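Local coordinates for protein 3-guanidinopropionase (Pseudomonas aeruginosa, PDB 3NIQ) that hydrolyses 3-guanidinopropanoate to beta-alanine and urea with two manganese ions per subunit, as a homohexameric member of the arginase family, at residues 14-26 with 58-70. Sequence-based numbering, arbitrary orientation.
Sequences IPRFAGIPTFMRL and PREVRNLSSLMRK
Ser65 OG is gripped from both segments: Met24 N gives it a nearly straight hydrogen bond of 2.8 Å (N-H...O 162°), while the hydroxyl itself donates to Arg62 O. Its chi1 of 77° turns OG in over its own backbone, where it can reach back to the helix and still receive the loop amide. A water between the segments donates to Thr22 O and Arg62 O and accepts from Ser66 OG. Phe23 lies across Arg62, whose CG stands over the middle of the ring, a CH-pi contact 3.5 Å from the centroid. The arginine chain runs straight out to NE and carries its guanidinium over the same ring, stacked with CZ 3.5 Å from Phe23 CE2 and the planes 29° apart. Asp87 and Asp90 form salt bridges with this guanidinium, and Asp87 also accepts from Phe23 N. At the ring edge Phe23 CE1 meets Val61 CG1 at 3.8 Å; further on, Met24 SD rests against CB and CG of Met68. At the other end the long Arg16 side chain sends NH1 to Ser66 O (3.1 Å), which lies near the guanidinium plane. Its NH2 packs on Arg69 CG, the two guanidinium planes almost perpendicular; Arg69 makes a salt bridge to Glu256 and a hydrogen bond to Ser191 O, both of a third subunit. Arg25 shapes the loop from within: NH1 and NH2 converge on Ile14 O, and NH1 also bonds Ala18 O. Phe23 and Met24 rest on Leu39 of strand 37-42 and Met303 of helix 294-317, and Gly19 bonds to Asp90 and Arg59 of a second subunit. No backbone-to-backbone hydrogen bond joins the two segments; serine, arginine and waters serve the loop amide and the carbonyls alongside the apolar packing, and the aspartates probably hold the Arg62 guanidinium against Phe23.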
loop_
_atom_site.group_PDB
_atom_site.type_symbol
_atom_site.label_atom_id
_atom_site.label_comp_id
_atom_site.label_asym_id
_atom_site.label_seq_id
_atom_site.Cartn_x
_atom_site.Cartn_y
_atom_site.Cartn_z
ATOM N N ILE A 14 30.438 -3.671 0.967
ATOM C CA ILE A 14 29.393 -2.780 1.455
ATOM C C ILE A 14 28.067 -3.262 0.876
ATOM O O ILE A 14 27.848 -3.171 -0.331
ATOM C CB ILE A 14 29.662 -1.297 1.084
ATOM C CG1 ILE A 14 31.012 -0.827 1.668
ATOM C CG2 ILE A 14 28.538 -0.398 1.638
ATOM C CD1 ILE A 14 31.580 0.453 1.022
ATOM N N PRO A 15 27.186 -3.813 1.729
ATOM C CA PRO A 15 25.994 -4.454 1.158
ATOM C C PRO A 15 25.123 -3.404 0.463
ATOM O O PRO A 15 25.225 -2.216 0.778
ATOM C CB PRO A 15 25.285 -5.050 2.369
ATOM C CG PRO A 15 26.279 -4.929 3.539
ATOM C CD PRO A 15 27.147 -3.765 3.201
ATOM N N ARG A 16 24.308 -3.844 -0.488
ATOM C CA ARG A 16 23.600 -2.943 -1.398
ATOM C C ARG A 16 22.544 -2.065 -0.721
ATOM O O ARG A 16 22.047 -1.107 -1.319
ATOM C CB ARG A 16 22.972 -3.750 -2.542
ATOM C CG ARG A 16 24.007 -4.413 -3.407
ATOM C CD ARG A 16 23.389 -5.285 -4.495
ATOM N NE ARG A 16 24.443 -5.871 -5.328
ATOM C CZ ARG A 16 25.217 -5.197 -6.190
ATOM N NH1 ARG A 16 25.085 -3.877 -6.384
ATOM N NH2 ARG A 16 26.140 -5.851 -6.879
ATOM N N PHE A 17 22.199 -2.382 0.521
ATOM C CA PHE A 17 21.175 -1.607 1.217
ATOM C C PHE A 17 21.820 -0.478 2.003
ATOM O O PHE A 17 21.132 0.345 2.603
ATOM C CB PHE A 17 20.327 -2.507 2.135
ATOM C CG PHE A 17 21.133 -3.433 3.002
ATOM C CD1 PHE A 17 21.814 -2.949 4.114
ATOM C CD2 PHE A 17 21.204 -4.800 2.708
ATOM C CE1 PHE A 17 22.572 -3.803 4.939
ATOM C CE2 PHE A 17 21.951 -5.659 3.515
ATOM C CZ PHE A 17 22.639 -5.165 4.636
ATOM N N ALA A 18 23.152 -0.466 1.992
ATOM C CA ALA A 18 23.958 0.457 2.790
ATOM C C ALA A 18 24.737 1.416 1.889
ATOM O O ALA A 18 24.837 1.208 0.675
ATOM C CB ALA A 18 24.918 -0.328 3.658
ATOM N N GLY A 19 25.292 2.463 2.490
ATOM C CA GLY A 19 26.018 3.475 1.753
ATOM C C GLY A 19 25.098 4.590 1.275
ATOM O O GLY A 19 23.889 4.391 1.108
ATOM N N ILE A 20 25.669 5.763 1.042
ATOM C CA ILE A 20 24.878 6.915 0.596
ATOM C C ILE A 20 24.338 6.614 -0.807
ATOM O O ILE A 20 25.069 6.125 -1.653
ATOM C CB ILE A 20 25.696 8.228 0.688
ATOM C CG1 ILE A 20 26.073 8.471 2.159
ATOM C CG2 ILE A 20 24.900 9.433 0.124
ATOM C CD1 ILE A 20 27.219 9.441 2.374
ATOM N N PRO A 21 23.028 6.810 -1.017
ATOM C CA PRO A 21 22.447 6.345 -2.283
ATOM C C PRO A 21 22.624 7.301 -3.477
ATOM O O PRO A 21 21.699 8.024 -3.841
ATOM C CB PRO A 21 20.962 6.142 -1.940
ATOM C CG PRO A 21 20.689 7.105 -0.828
ATOM C CD PRO A 21 21.993 7.187 -0.032
ATOM N N THR A 22 23.800 7.270 -4.097
ATOM C CA THR A 22 24.023 7.977 -5.361
ATOM C C THR A 22 23.688 7.049 -6.536
ATOM O O THR A 22 23.595 5.838 -6.360
ATOM C CB THR A 22 25.505 8.350 -5.503
ATOM O OG1 THR A 22 26.284 7.178 -5.276
ATOM C CG2 THR A 22 25.916 9.409 -4.496
ATOM N N PHE A 23 23.548 7.596 -7.748
ATOM C CA PHE A 23 23.294 6.736 -8.900
ATOM C C PHE A 23 24.359 5.649 -8.980
ATOM O O PHE A 23 25.553 5.952 -8.973
ATOM C CB PHE A 23 23.294 7.541 -10.203
ATOM C CG PHE A 23 22.056 8.348 -10.414
ATOM C CD1 PHE A 23 20.795 7.730 -10.402
ATOM C CD2 PHE A 23 22.142 9.723 -10.652
ATOM C CE1 PHE A 23 19.626 8.483 -10.606
ATOM C CE2 PHE A 23 20.991 10.474 -10.885
ATOM C CZ PHE A 23 19.720 9.843 -10.837
ATOM N N MET A 24 23.915 4.393 -9.043
ATOM C CA MET A 24 24.793 3.222 -9.166
ATOM C C MET A 24 25.823 3.160 -8.025
ATOM O O MET A 24 26.834 2.492 -8.161
ATOM C CB MET A 24 25.513 3.213 -10.529
ATOM C CG MET A 24 24.620 3.527 -11.750
ATOM S SD MET A 24 23.327 2.312 -11.979
ATOM C CE MET A 24 22.478 2.998 -13.430
ATOM N N ARG A 25 25.566 3.886 -6.929
ATOM C CA ARG A 25 26.511 4.007 -5.794
ATOM C C ARG A 25 27.899 4.455 -6.229
ATOM O O ARG A 25 28.919 4.002 -5.692
ATOM C CB ARG A 25 26.596 2.692 -4.991
ATOM C CG ARG A 25 25.219 2.197 -4.485
ATOM C CD ARG A 25 25.340 1.343 -3.229
ATOM N NE ARG A 25 26.007 0.075 -3.505
ATOM C CZ ARG A 25 26.460 -0.747 -2.558
ATOM N NH1 ARG A 25 26.320 -0.441 -1.270
ATOM N NH2 ARG A 25 27.053 -1.874 -2.898
ATOM N N LEU A 26 27.932 5.359 -7.196
ATOM C CA LEU A 26 29.177 5.929 -7.683
ATOM C C LEU A 26 29.531 7.126 -6.812
ATOM O O LEU A 26 28.688 7.579 -6.004
ATOM C CB LEU A 26 29.011 6.353 -9.164
ATOM C CG LEU A 26 28.951 5.227 -10.206
ATOM C CD1 LEU A 26 28.245 5.679 -11.478
ATOM C CD2 LEU A 26 30.339 4.703 -10.579
ATOM N N PRO A 58 14.055 11.141 -9.503
ATOM C CA PRO A 58 15.491 10.940 -9.418
ATOM C C PRO A 58 15.961 10.398 -8.059
ATOM O O PRO A 58 16.883 9.575 -7.997
ATOM C CB PRO A 58 16.051 12.342 -9.670
ATOM C CG PRO A 58 15.002 12.988 -10.530
ATOM C CD PRO A 58 13.728 12.534 -9.845
ATOM N N ARG A 59 15.325 10.830 -6.981
ATOM C CA ARG A 59 15.715 10.312 -5.679
ATOM C C ARG A 59 15.463 8.799 -5.593
ATOM O O ARG A 59 16.308 8.041 -5.113
ATOM C CB ARG A 59 14.977 11.020 -4.546
ATOM C CG ARG A 59 15.523 10.571 -3.148
ATOM C CD ARG A 59 15.230 11.591 -2.104
ATOM N NE ARG A 59 16.190 12.687 -2.175
ATOM C CZ ARG A 59 16.052 13.847 -1.541
ATOM N NH1 ARG A 59 14.980 14.090 -0.800
ATOM N NH2 ARG A 59 16.981 14.784 -1.666
ATOM N N GLU A 60 14.295 8.351 -6.043
ATOM C CA GLU A 60 13.978 6.936 -5.866
ATOM C C GLU A 60 14.708 6.067 -6.879
ATOM O O GLU A 60 15.048 4.910 -6.594
ATOM C CB GLU A 60 12.461 6.704 -5.893
ATOM C CG GLU A 60 11.735 7.414 -4.727
ATOM C CD GLU A 60 12.379 7.144 -3.375
ATOM O OE1 GLU A 60 12.755 5.977 -3.121
ATOM O OE2 GLU A 60 12.514 8.101 -2.576
ATOM N N VAL A 61 14.952 6.606 -8.073
ATOM C CA VAL A 61 15.833 5.879 -9.014
ATOM C C VAL A 61 17.276 5.760 -8.452
ATOM O O VAL A 61 17.921 4.720 -8.608
ATOM C CB VAL A 61 15.817 6.502 -10.452
ATOM C CG1 VAL A 61 16.909 5.885 -11.334
ATOM C CG2 VAL A 61 14.449 6.269 -11.107
ATOM N N ARG A 62 17.785 6.807 -7.800
ATOM C CA ARG A 62 19.105 6.697 -7.161
ATOM C C ARG A 62 19.063 5.549 -6.169
ATOM O O ARG A 62 19.939 4.694 -6.149
ATOM C CB ARG A 62 19.500 7.976 -6.398
ATOM C CG ARG A 62 20.000 9.121 -7.280
ATOM C CD ARG A 62 20.667 10.231 -6.460
ATOM N NE ARG A 62 21.399 11.175 -7.306
ATOM C CZ ARG A 62 20.874 12.274 -7.856
ATOM N NH1 ARG A 62 19.593 12.577 -7.658
ATOM N NH2 ARG A 62 21.633 13.076 -8.602
ATOM N N ASN A 63 18.018 5.546 -5.360
ATOM C CA ASN A 63 17.853 4.543 -4.328
ATOM C C ASN A 63 17.870 3.112 -4.847
ATOM O O ASN A 63 18.672 2.288 -4.398
ATOM C CB ASN A 63 16.555 4.811 -3.600
ATOM C CG ASN A 63 16.550 4.203 -2.239
ATOM O OD1 ASN A 63 16.378 2.995 -2.085
ATOM N ND2 ASN A 63 16.792 5.035 -1.229
ATOM N N LEU A 64 16.986 2.828 -5.805
ATOM C CA LEU A 64 16.889 1.503 -6.395
ATOM C C LEU A 64 18.080 1.124 -7.264
ATOM O O LEU A 64 18.356 -0.071 -7.446
ATOM C CB LEU A 64 15.586 1.365 -7.205
ATOM C CG LEU A 64 14.380 0.896 -6.388
ATOM C CD1 LEU A 64 14.588 -0.558 -5.825
ATOM C CD2 LEU A 64 13.999 1.835 -5.256
ATOM N N SER A 65 18.787 2.124 -7.793
ATOM C CA SER A 65 19.984 1.841 -8.614
ATOM C C SER A 65 21.098 1.133 -7.818
ATOM O O SER A 65 22.055 0.638 -8.399
ATOM C CB SER A 65 20.521 3.110 -9.290
ATOM O OG SER A 65 21.237 3.921 -8.371
ATOM N N SER A 66 20.963 1.086 -6.490
ATOM C CA SER A 66 21.839 0.265 -5.641
ATOM C C SER A 66 21.828 -1.206 -6.034
ATOM O O SER A 66 22.756 -1.935 -5.693
ATOM C CB SER A 66 21.373 0.362 -4.183
ATOM O OG SER A 66 21.863 1.558 -3.646
ATOM N N LEU A 67 20.780 -1.652 -6.730
ATOM C CA LEU A 67 20.677 -3.079 -7.092
ATOM C C LEU A 67 21.456 -3.428 -8.351
ATOM O O LEU A 67 21.636 -4.617 -8.660
ATOM C CB LEU A 67 19.211 -3.502 -7.269
ATOM C CG LEU A 67 18.233 -3.197 -6.134
ATOM C CD1 LEU A 67 16.905 -3.906 -6.355
ATOM C CD2 LEU A 67 18.836 -3.612 -4.788
ATOM N N MET A 68 21.904 -2.401 -9.080
ATOM C CA MET A 68 22.639 -2.623 -10.328
ATOM C C MET A 68 24.059 -3.087 -10.044
ATOM O O MET A 68 24.687 -2.644 -9.071
ATOM C CB MET A 68 22.678 -1.359 -11.169
ATOM C CG MET A 68 21.287 -0.846 -11.641
ATOM S SD MET A 68 20.495 -2.042 -12.721
ATOM C CE MET A 68 19.358 -2.902 -11.622
ATOM N N ARG A 69 24.563 -3.973 -10.904
ATOM C CA ARG A 69 25.913 -4.507 -10.740
ATOM C C ARG A 69 26.873 -3.877 -11.767
ATOM O O ARG A 69 26.506 -2.915 -12.461
ATOM C CB ARG A 69 25.873 -6.047 -10.766
ATOM C CG ARG A 69 24.900 -6.597 -9.708
ATOM C CD ARG A 69 24.970 -8.107 -9.486
ATOM N NE ARG A 69 23.883 -8.582 -8.610
ATOM C CZ ARG A 69 22.630 -8.783 -9.028
ATOM N NH1 ARG A 69 22.311 -8.555 -10.303
ATOM N NH2 ARG A 69 21.690 -9.228 -8.186
ATOM N N LYS A 70 28.095 -4.387 -11.863
ATOM C CA LYS A 70 29.126 -3.704 -12.638
ATOM C C LYS A 70 29.165 -4.056 -14.119
ATOM O O LYS A 70 29.712 -3.300 -14.926
ATOM C CB LYS A 70 30.502 -3.947 -12.013
ATOM C CG LYS A 70 30.688 -3.278 -10.646
ATOM C CD LYS A 70 32.151 -3.260 -10.178
ATOM C CE LYS A 70 32.705 -4.651 -9.902
ATOM N NZ LYS A 70 33.863 -4.571 -8.944
HETATM O O HOH W 1 22.147 3.952 -4.581
HETATM O O HOH W 2 26.660 -0.373 -9.228
#